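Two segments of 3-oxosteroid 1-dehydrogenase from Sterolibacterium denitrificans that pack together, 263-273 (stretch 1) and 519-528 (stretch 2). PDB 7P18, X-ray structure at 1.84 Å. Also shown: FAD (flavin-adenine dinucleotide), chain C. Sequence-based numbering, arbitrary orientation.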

# COMPACT_ATOMS: atom_id res chain seq x y z
N ARG A 263 -7.90 24.01 19.18
CA ARG A 263 -7.46 24.37 20.55
C ARG A 263 -6.26 23.51 20.97
O ARG A 263 -5.38 24.05 21.66
CB ARG A 263 -8.58 24.14 21.57
CG ARG A 263 -9.85 24.91 21.27
CD ARG A 263 -10.73 24.97 22.50
NE ARG A 263 -12.07 25.45 22.20
CZ ARG A 263 -13.10 24.68 21.87
NH1 ARG A 263 -12.97 23.37 21.73
NH2 ARG A 263 -14.27 25.24 21.64
N ARG A 264 -6.24 22.23 20.59
CA ARG A 264 -5.30 21.22 21.16
C ARG A 264 -4.32 20.72 20.09
O ARG A 264 -3.13 20.56 20.42
CB ARG A 264 -6.10 20.10 21.82
CG ARG A 264 -7.03 20.61 22.92
CD ARG A 264 -6.23 20.95 24.16
NE ARG A 264 -5.82 19.72 24.81
CZ ARG A 264 -6.62 18.96 25.56
NH1 ARG A 264 -7.89 19.31 25.76
NH2 ARG A 264 -6.15 17.84 26.09
N GLY A 265 -4.76 20.49 18.85
CA GLY A 265 -3.81 20.01 17.85
C GLY A 265 -4.38 19.85 16.46
O GLY A 265 -5.59 19.65 16.32
N VAL A 266 -3.49 19.94 15.49
CA VAL A 266 -3.74 19.66 14.06
C VAL A 266 -2.96 18.40 13.73
O VAL A 266 -1.73 18.42 13.93
CB VAL A 266 -3.29 20.83 13.17
CG1 VAL A 266 -3.30 20.47 11.69
CG2 VAL A 266 -4.13 22.08 13.46
N VAL A 267 -3.64 17.40 13.20
CA VAL A 267 -3.00 16.13 12.75
C VAL A 267 -2.97 16.14 11.22
O VAL A 267 -4.07 16.10 10.62
CB VAL A 267 -3.74 14.91 13.29
CG1 VAL A 267 -3.05 13.62 12.85
CG2 VAL A 267 -3.87 14.98 14.80
N LEU A 268 -1.78 16.20 10.64
CA LEU A 268 -1.60 16.11 9.17
C LEU A 268 -1.55 14.63 8.79
O LEU A 268 -0.51 13.97 9.03
CB LEU A 268 -0.31 16.83 8.77
CG LEU A 268 -0.29 18.32 9.14
CD1 LEU A 268 1.01 18.93 8.69
CD2 LEU A 268 -1.50 19.07 8.57
N GLY A 269 -2.63 14.14 8.19
CA GLY A 269 -2.70 12.78 7.60
C GLY A 269 -3.19 12.82 6.16
O GLY A 269 -4.11 12.07 5.82
N ALA A 270 -2.56 13.65 5.35
CA ALA A 270 -3.02 13.99 3.98
C ALA A 270 -2.29 13.16 2.94
O ALA A 270 -2.40 13.52 1.75
CB ALA A 270 -2.80 15.45 3.75
N GLY A 271 -1.50 12.17 3.34
CA GLY A 271 -0.71 11.37 2.38
C GLY A 271 0.50 12.07 1.86
O GLY A 271 0.91 13.11 2.45
N GLY A 272 1.09 11.54 0.78
CA GLY A 272 2.38 11.97 0.28
C GLY A 272 2.28 12.98 -0.86
O GLY A 272 1.33 13.79 -0.89
N PHE A 273 3.23 12.90 -1.78
CA PHE A 273 3.32 13.87 -2.91
C PHE A 273 3.48 13.12 -4.24
O PHE A 273 3.92 13.76 -5.21
CB PHE A 273 4.47 14.85 -2.63
CG PHE A 273 5.86 14.30 -2.56
CD1 PHE A 273 6.65 14.18 -3.68
CD2 PHE A 273 6.43 13.96 -1.34
CE1 PHE A 273 7.95 13.73 -3.60
CE2 PHE A 273 7.73 13.51 -1.27
CZ PHE A 273 8.49 13.37 -2.40
PA FAD C . -4.16 8.19 2.06
O1A FAD C . -4.74 6.87 2.45
O2A FAD C . -3.98 8.34 0.58
O5B FAD C . -5.12 9.31 2.63
C5B FAD C . -4.77 10.70 2.42
C4B FAD C . -6.04 11.48 2.22
O4B FAD C . -5.75 12.89 2.35
C3B FAD C . -6.72 11.30 0.84
O3B FAD C . -8.10 11.00 0.99
C2B FAD C . -6.48 12.65 0.16
O2B FAD C . -7.44 12.93 -0.86
C1B FAD C . -6.43 13.60 1.35
N9A FAD C . -5.75 14.87 1.09
C8A FAD C . -4.69 15.13 0.27
N7A FAD C . -4.40 16.43 0.20
C5A FAD C . -5.30 17.03 1.06
C6A FAD C . -5.51 18.38 1.44
N6A FAD C . -4.84 19.42 0.93
N1A FAD C . -6.50 18.63 2.32
C2A FAD C . -7.21 17.59 2.80
N3A FAD C . -7.15 16.30 2.46
C4A FAD C . -6.14 16.09 1.60
N1 FAD C . -0.03 -0.45 2.56
C2 FAD C . -0.11 -1.30 3.61
O2 FAD C . 0.53 -1.08 4.65
N3 FAD C . -0.89 -2.38 3.57
C4 FAD C . -1.44 -2.86 2.40
O4 FAD C . -2.23 -3.79 2.46
C4X FAD C . -1.36 -2.02 1.25
N5 FAD C . -1.91 -2.42 0.12
C5X FAD C . -1.88 -1.55 -0.95
C6 FAD C . -2.54 -1.91 -2.14
C7 FAD C . -2.66 -1.02 -3.20
C7M FAD C . -3.39 -1.42 -4.46
C8 FAD C . -2.16 0.28 -3.06
C8M FAD C . -2.30 1.29 -4.19
C9 FAD C . -1.44 0.62 -1.93
C9A FAD C . -1.32 -0.26 -0.83
N10 FAD C . -0.62 0.07 0.34
C10 FAD C . -0.64 -0.79 1.43
C1' FAD C . -0.07 1.41 0.54
C2' FAD C . -1.08 2.27 1.34
O2' FAD C . -2.38 2.28 0.75
C3' FAD C . -0.60 3.71 1.55
O3' FAD C . 0.80 3.78 1.81
C4' FAD C . -1.41 4.39 2.64
O4' FAD C . -2.78 4.26 2.32
C5' FAD C . -1.06 5.85 2.85
O5' FAD C . -1.98 6.34 3.84
P FAD C . -2.09 7.90 4.13
O1P FAD C . -3.14 7.97 5.15
O2P FAD C . -0.78 8.54 4.30
O3P FAD C . -2.72 8.49 2.74
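Stretch 2 (519-528) EGLYCIGNNS

Neighbouring parallel β-strands need not be close in sequence, and here two segments more than 250 residues apart pair edge to edge. Strand 521-523 runs alongside strand 265-268 in the same direction, with axes 22° apart (signed crossing angle -22°) and 4.4 Å at closest approach. The register sets Val266 beside Leu521, Val267 beside Tyr522 and Leu268 beside Cys523, with CA-CA distances of 5.1, 4.6 and 4.5 Å. Hydrogen bonds alternate as parallel pairing requires: Val266 N to Gly520 O (2.8 Å), Tyr522 N to Val266 O (2.9 Å), Leu268 N to Tyr522 O (2.8 Å) and Ile524 N to Leu268 O (3.0 Å). Beyond the strands both stretches loop beside the FAD, where one water accepts from Gly271 N (2.9 Å) and donates to Ile524 O (2.7 Å) and FAD O2P (2.7 Å). Asn526 N also donates to FAD O2P (2.8 Å).

Side chains alternate between the faces. Val266, Leu268, Leu521 and Cys523 share one, where Leu521 CD1 lies 3.8 Å from Leu268 CD1 and 4.1 Å from Val266 CG1. On the other, Val267 CG2 meets Tyr522 CB at 4.1 Å. Past the last bridge, Asn527 points toward stretch 1, and its OD1 accepts a hydrogen bond from Ala270 N (3.1 Å), extending the pairing through a side chain.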

# COMPACT_ATOMS: atom_id res chain seq x y z
N GLU A 519 4.81 22.95 18.48
CA GLU A 519 3.65 22.82 19.38
C GLU A 519 2.38 22.88 18.54
O GLU A 519 2.31 23.80 17.72
CB GLU A 519 3.60 23.98 20.39
CG GLU A 519 4.79 24.03 21.32
CD GLU A 519 4.90 22.82 22.23
OE1 GLU A 519 3.83 22.34 22.68
OE2 GLU A 519 6.04 22.37 22.50
N GLY A 520 1.45 21.97 18.80
CA GLY A 520 0.12 21.86 18.17
C GLY A 520 0.09 21.05 16.86
O GLY A 520 -1.01 20.89 16.30
N LEU A 521 1.23 20.61 16.33
CA LEU A 521 1.29 19.97 14.98
C LEU A 521 1.80 18.53 15.07
O LEU A 521 2.93 18.31 15.56
CB LEU A 521 2.22 20.76 14.08
CG LEU A 521 2.14 20.40 12.59
CD1 LEU A 521 0.75 20.68 12.07
CD2 LEU A 521 3.21 21.14 11.79
N TYR A 522 0.97 17.62 14.57
CA TYR A 522 1.24 16.18 14.49
C TYR A 522 1.19 15.78 13.01
O TYR A 522 0.56 16.49 12.21
CB TYR A 522 0.22 15.41 15.31
CG TYR A 522 0.25 15.76 16.78
CD1 TYR A 522 -0.35 16.92 17.25
CD2 TYR A 522 0.92 14.95 17.69
CE1 TYR A 522 -0.28 17.27 18.60
CE2 TYR A 522 0.96 15.27 19.04
CZ TYR A 522 0.35 16.43 19.51
OH TYR A 522 0.40 16.72 20.85
N CYS A 523 1.79 14.65 12.68
CA CYS A 523 1.85 14.18 11.28
C CYS A 523 2.02 12.67 11.27
O CYS A 523 2.87 12.15 12.02
CB CYS A 523 2.96 14.89 10.55
SG CYS A 523 3.07 14.45 8.79
N ILE A 524 1.21 11.99 10.45
CA ILE A 524 1.14 10.51 10.43
C ILE A 524 1.05 10.04 8.97
O ILE A 524 0.69 10.82 8.08
CB ILE A 524 -0.05 10.04 11.27
CG1 ILE A 524 -1.38 10.44 10.62
CG2 ILE A 524 0.04 10.53 12.71
CD1 ILE A 524 -2.57 9.89 11.30
N GLY A 525 1.29 8.76 8.74
CA GLY A 525 1.15 8.15 7.41
C GLY A 525 2.16 8.70 6.43
O GLY A 525 3.28 9.09 6.84
N ASN A 526 1.84 8.66 5.14
CA ASN A 526 2.87 9.00 4.11
C ASN A 526 3.13 10.51 4.08
O ASN A 526 4.08 10.94 3.39
CB ASN A 526 2.49 8.49 2.72
CG ASN A 526 2.40 6.99 2.61
OD1 ASN A 526 2.76 6.26 3.55
ND2 ASN A 526 1.92 6.53 1.45
N ASN A 527 2.34 11.30 4.79
CA ASN A 527 2.61 12.73 5.07
C ASN A 527 3.90 12.87 5.89
O ASN A 527 4.54 13.93 5.80
CB ASN A 527 1.40 13.32 5.78
CG ASN A 527 1.20 14.81 5.65
OD1 ASN A 527 0.06 15.25 5.78
ND2 ASN A 527 2.25 15.58 5.46
N SER A 528 4.29 11.83 6.63
CA SER A 528 5.44 11.82 7.56
C SER A 528 6.56 10.97 6.96
O SER A 528 6.31 10.05 6.18
CB SER A 528 5.01 11.32 8.95
OG SER A 528 4.83 9.90 8.96
O HOH W 1 -0.74 10.80 5.75
O HOH W 2 1.07 8.80 -0.31